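Local atomic coordinates of serine-rich secreted cell wall anchored (LPXTG-motif ) protein (Lactobacillus reuteri ATCC 53608, PDB entry 5NXK), a protein that probably serves as a cell-wall-anchored adhesin, presenting a beta-solenoid binding region that helps this gut bacterium attach to its host. Residues Gly49-Ala54 / Thr80-Ser85; Lys159-Tyr164 / Thr184-Trp189. One frame throughout, in Å; residues are numbered along the deposited sequence.

Interaction 1: residues Gly49-Ala54 / Thr80-Ser85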
# COMPACT_ATOMS: atom_id res chain seq x y z
N GLY A 49 -18.81 -6.61 7.09
CA GLY A 49 -18.29 -7.97 7.08
C GLY A 49 -18.35 -8.64 5.72
O GLY A 49 -17.92 -9.79 5.57
N HIS A 50 -18.87 -7.94 4.70
CA HIS A 50 -19.00 -8.55 3.38
C HIS A 50 -17.72 -8.46 2.57
O HIS A 50 -16.78 -7.77 2.97
CB HIS A 50 -20.15 -7.89 2.62
CG HIS A 50 -21.48 -8.06 3.28
ND1 HIS A 50 -22.15 -9.26 3.30
CD2 HIS A 50 -22.24 -7.19 3.98
CE1 HIS A 50 -23.29 -9.12 3.96
NE2 HIS A 50 -23.36 -7.87 4.39
N TYR A 51 -17.66 -9.15 1.44
CA TYR A 51 -16.50 -9.03 0.58
C TYR A 51 -16.86 -8.37 -0.75
O TYR A 51 -18.01 -8.35 -1.16
CB TYR A 51 -15.83 -10.40 0.34
CG TYR A 51 -16.55 -11.37 -0.59
CD1 TYR A 51 -16.60 -11.15 -1.97
CD2 TYR A 51 -17.12 -12.54 -0.10
CE1 TYR A 51 -17.24 -12.03 -2.82
CE2 TYR A 51 -17.76 -13.44 -0.95
CZ TYR A 51 -17.82 -13.18 -2.31
OH TYR A 51 -18.45 -14.06 -3.17
N ILE A 52 -15.84 -7.83 -1.41
CA ILE A 52 -15.94 -7.42 -2.79
C ILE A 52 -14.84 -8.13 -3.56
O ILE A 52 -13.66 -8.03 -3.20
CB ILE A 52 -15.80 -5.90 -2.97
CG1 ILE A 52 -16.78 -5.16 -2.06
CG2 ILE A 52 -16.00 -5.51 -4.43
CD1 ILE A 52 -16.60 -3.68 -2.04
N ASN A 53 -15.20 -8.83 -4.61
CA ASN A 53 -14.23 -9.61 -5.37
C ASN A 53 -14.07 -9.05 -6.79
O ASN A 53 -14.95 -9.23 -7.65
CB ASN A 53 -14.64 -11.08 -5.38
CG ASN A 53 -13.68 -11.96 -6.16
OD1 ASN A 53 -12.54 -11.58 -6.43
ND2 ASN A 53 -14.15 -13.15 -6.53
N ALA A 54 -12.96 -8.37 -7.03
CA ALA A 54 -12.70 -7.73 -8.32
C ALA A 54 -12.00 -8.71 -9.25
O ALA A 54 -10.79 -8.94 -9.13
CB ALA A 54 -11.86 -6.47 -8.13
N THR A 80 -13.73 -7.55 3.28
CA THR A 80 -12.68 -8.36 2.69
C THR A 80 -12.57 -7.98 1.22
O THR A 80 -13.58 -7.93 0.52
CB THR A 80 -12.96 -9.85 2.85
OG1 THR A 80 -13.10 -10.13 4.25
CG2 THR A 80 -11.83 -10.68 2.27
N LEU A 81 -11.36 -7.70 0.75
CA LEU A 81 -11.22 -7.27 -0.63
C LEU A 81 -10.35 -8.24 -1.41
O LEU A 81 -9.24 -8.56 -0.98
CB LEU A 81 -10.62 -5.86 -0.68
CG LEU A 81 -11.29 -4.80 0.21
CD1 LEU A 81 -10.49 -3.50 0.16
CD2 LEU A 81 -12.74 -4.56 -0.20
N TYR A 82 -10.84 -8.69 -2.56
CA TYR A 82 -10.07 -9.58 -3.42
C TYR A 82 -9.82 -8.92 -4.77
O TYR A 82 -10.69 -8.23 -5.27
CB TYR A 82 -10.80 -10.91 -3.68
CG TYR A 82 -11.19 -11.71 -2.46
CD1 TYR A 82 -12.40 -11.45 -1.80
CD2 TYR A 82 -10.39 -12.74 -1.98
CE1 TYR A 82 -12.77 -12.20 -0.68
CE2 TYR A 82 -10.75 -13.48 -0.87
CZ TYR A 82 -11.94 -13.21 -0.23
OH TYR A 82 -12.30 -13.96 0.88
N ASN A 83 -8.65 -9.15 -5.36
CA ASN A 83 -8.44 -8.67 -6.71
C ASN A 83 -7.41 -9.51 -7.46
O ASN A 83 -6.46 -10.00 -6.86
CB ASN A 83 -7.99 -7.20 -6.70
CG ASN A 83 -6.58 -7.03 -6.18
OD1 ASN A 83 -6.36 -7.05 -4.96
ND2 ASN A 83 -5.62 -6.89 -7.10
N THR A 84 -7.59 -9.62 -8.77
CA THR A 84 -6.64 -10.34 -9.60
C THR A 84 -5.76 -9.37 -10.38
O THR A 84 -4.68 -9.74 -10.86
CB THR A 84 -7.35 -11.26 -10.61
OG1 THR A 84 -8.19 -10.46 -11.45
CG2 THR A 84 -8.21 -12.28 -9.88
N SER A 85 -6.23 -8.13 -10.49
CA SER A 85 -5.54 -7.13 -11.30
C SER A 85 -4.17 -6.78 -10.76
O SER A 85 -3.99 -6.59 -9.55
CB SER A 85 -6.37 -5.85 -11.39
OG SER A 85 -5.68 -4.88 -12.15
O HOH W 1 -8.94 -7.16 -10.00

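Interaction 2: residues Lys159-Tyr164 / Thr184-Trp189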
# COMPACT_ATOMS: atom_id res chain seq x y z
N LYS A 159 11.26 -6.14 -10.32
CA LYS A 159 10.71 -6.60 -9.05
C LYS A 159 9.21 -6.39 -9.04
O LYS A 159 8.71 -5.45 -9.63
CB LYS A 159 11.35 -5.86 -7.85
CG LYS A 159 12.87 -5.90 -7.79
CD LYS A 159 13.40 -7.30 -7.50
CE LYS A 159 14.93 -7.31 -7.57
NZ LYS A 159 15.52 -8.66 -7.33
N THR A 160 8.50 -7.29 -8.36
CA THR A 160 7.06 -7.16 -8.17
C THR A 160 6.81 -6.67 -6.76
O THR A 160 7.68 -6.78 -5.90
CB THR A 160 6.34 -8.49 -8.38
OG1 THR A 160 6.91 -9.48 -7.51
CG2 THR A 160 6.46 -8.94 -9.83
N THR A 161 5.62 -6.13 -6.52
CA THR A 161 5.32 -5.60 -5.20
C THR A 161 3.87 -5.79 -4.82
O THR A 161 3.00 -5.83 -5.67
CB THR A 161 5.68 -4.09 -5.13
OG1 THR A 161 5.46 -3.61 -3.80
CG2 THR A 161 4.82 -3.27 -6.11
N ALA A 162 3.61 -5.91 -3.51
CA ALA A 162 2.25 -6.02 -2.99
C ALA A 162 1.52 -4.68 -2.96
O ALA A 162 0.31 -4.63 -3.11
CB ALA A 162 2.27 -6.62 -1.61
N LEU A 163 2.27 -3.61 -2.73
CA LEU A 163 1.69 -2.27 -2.61
C LEU A 163 2.56 -1.28 -3.38
O LEU A 163 3.75 -1.13 -3.07
CB LEU A 163 1.57 -1.85 -1.14
CG LEU A 163 0.63 -2.63 -0.23
CD1 LEU A 163 0.81 -2.22 1.23
CD2 LEU A 163 -0.84 -2.46 -0.64
N TYR A 164 1.98 -0.60 -4.36
CA TYR A 164 2.73 0.36 -5.16
C TYR A 164 2.04 1.71 -5.00
O TYR A 164 1.24 2.13 -5.85
CB TYR A 164 2.79 -0.09 -6.62
CG TYR A 164 3.77 0.64 -7.51
CD1 TYR A 164 5.14 0.46 -7.35
CD2 TYR A 164 3.32 1.47 -8.54
CE1 TYR A 164 6.04 1.10 -8.17
CE2 TYR A 164 4.22 2.11 -9.39
CZ TYR A 164 5.58 1.92 -9.20
OH TYR A 164 6.50 2.54 -10.01
N THR A 184 4.94 -11.72 -3.98
CA THR A 184 5.69 -10.64 -4.62
C THR A 184 7.03 -10.34 -3.95
O THR A 184 7.26 -10.75 -2.81
CB THR A 184 4.83 -9.35 -4.68
OG1 THR A 184 4.34 -9.04 -3.37
CG2 THR A 184 3.61 -9.57 -5.62
N ASP A 185 7.91 -9.65 -4.67
CA ASP A 185 9.27 -9.41 -4.19
C ASP A 185 9.35 -8.35 -3.12
O ASP A 185 10.30 -8.31 -2.33
CB ASP A 185 10.19 -9.00 -5.35
CG ASP A 185 10.26 -10.05 -6.45
OD1 ASP A 185 10.30 -11.26 -6.13
OD2 ASP A 185 10.31 -9.66 -7.64
N ILE A 186 8.38 -7.44 -3.12
CA ILE A 186 8.45 -6.27 -2.25
C ILE A 186 7.10 -6.11 -1.52
O ILE A 186 6.07 -6.27 -2.14
CB ILE A 186 8.80 -4.98 -3.05
CG1 ILE A 186 10.11 -5.17 -3.83
CG2 ILE A 186 8.89 -3.76 -2.13
CD1 ILE A 186 10.43 -4.02 -4.77
N ASP A 187 7.12 -5.84 -0.21
CA ASP A 187 5.87 -5.64 0.53
C ASP A 187 5.28 -4.25 0.28
O ASP A 187 4.09 -4.11 0.02
CB ASP A 187 6.06 -5.85 2.03
CG ASP A 187 6.50 -7.28 2.40
OD1 ASP A 187 6.29 -8.22 1.60
OD2 ASP A 187 7.05 -7.45 3.52
N MET A 188 6.12 -3.22 0.36
CA MET A 188 5.67 -1.83 0.13
C MET A 188 6.67 -1.13 -0.77
O MET A 188 7.83 -0.98 -0.41
CB MET A 188 5.56 -1.05 1.43
CG MET A 188 4.49 -1.54 2.40
SD MET A 188 4.58 -0.58 3.94
CE MET A 188 3.16 -1.22 4.82
N TRP A 189 6.22 -0.70 -1.95
CA TRP A 189 7.09 0.02 -2.86
C TRP A 189 6.51 1.40 -3.09
O TRP A 189 5.46 1.54 -3.70
CB TRP A 189 7.24 -0.72 -4.20
CG TRP A 189 8.35 -0.20 -5.06
CD1 TRP A 189 9.14 0.89 -4.81
CD2 TRP A 189 8.84 -0.78 -6.28
NE1 TRP A 189 10.07 1.03 -5.81
CE2 TRP A 189 9.91 0.02 -6.72
CE3 TRP A 189 8.46 -1.89 -7.05
CZ2 TRP A 189 10.61 -0.25 -7.90
CZ3 TRP A 189 9.17 -2.16 -8.21
CH2 TRP A 189 10.23 -1.35 -8.62

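Interaction 1: residues Gly49-Ala54 / Thr80-Ser85
Five backbone hydrogen bonds run along this contact. Strands 51-54 and 80-83 run in the same direction, 7° apart, and the bonding alternates as in any parallel pair: T80 N gives to H50 O, I52 N to T80 O at 3.0 Å, Y82 N to I52 O and A54 N to Y82 O at 2.9 Å. The last donor sits above the carbonyl plane of Y82, whereas I52 N and Y82 N arrive nearly along the C=O axes. Beyond the strand end, A54 O takes a longer bond from T84 N (3.3 Å) and a second from a water that also accepts from S85 N.

The aromatic contact lies on the face bearing Y51, N53, T80 and Y82. Y51 CG occupies the crowded position between N and the carbonyl carbon (chi1 74°), lifting its ring off the sheet; Y82 turns an edge toward that ring's face, an offset edge-to-face pair with planes at 89°. Y82 CE1 is 3.7 Å from Y51 CB. N53 OD1 lies 3.3 Å from Y82 CB and is held by Y138 OH, while D141 takes the Y51 hydroxyl.

On the other face, I52 CB meets L81 CD2 at 4.3 Å beside F89. Such in-register stacking of equivalent strands from successive coils is typical of a beta-solenoid, here consistent with the right-handed beta-helix of the pectate-lyase-like clan.

Interaction 2: residues Lys159-Tyr164 / Thr184-Trp189
T160 has OG1 in the crowded position between its N and carbonyl carbon, and D185 has CG beside its own backbone N; together these torsions set up a reciprocal pair of bonds. D185 N gives to T160 OG1 at 3.0 Å, and T160 N gives to D185 OD2 at 3.1 Å, meeting the carboxylate from above its plane. K159 crosses D185 at about a right angle and runs on to a salt bridge with E220, so the carboxylate of D185 probably feels a nearby positive charge without touching it.

Further along, T161 and I186 face each other in a single backbone bridge. A162 N donates to I186 O at 2.8 Å, nearly along the C=O axis, while I186 N makes only a weak, bent bond to T160 O. Past the corner that the chain turns at D187, W189 N gives a short, straight bond of 2.7 Å to L163 O. Neighbouring solenoid coils are thus joined through a corner and into the next face of the coil, with D187 turned away and its carboxylate gripped by N181, N215, T219 and N222.

Y164 and W189 both have CG anti to the backbone N (chi1 -168° and -167°), so the two side chains leave alongside each other. Y164 nevertheless turns its ring edge to the indole face, the planes 84° apart and CE1 3.9 Å from W189 CD2. I186 CD1 sits over the rim of the opposite indole face, and K159 O approaches the indole edge, 3.6 Å from W189 CZ3. T161 OG1, anti to its N, lies between I186 O and L163 O, either of which its one proton could reach, and touches W189 CB; D226 takes the indole N-H. L163 and M188 point the same way, with L163 CD1 packed on M188 CG at 3.9 Å.

Both contacts are largely buried and join neighbouring coils of one solenoid, their centres about 19 Å apart and their nearest atoms about 7 Å apart, without touching. Interaction 1 pairs strands 51-54 and 79-83 within a long parallel sheet, so its chemistry is regular backbone bonding dressed with aromatic and aliphatic side chains. The partly exposed Y51, T80 and Y82 put one of its faces nearer the surface, while most residues of interaction 2 are buried. Interaction 2 lies nearer the centre of the chain, where the short strand 163-164 meets strand 186-191 at an irregular place in the coil wall. There, broken strands and a corner leave fewer regular bridges, and side-chain oxygens take up part of the bonding.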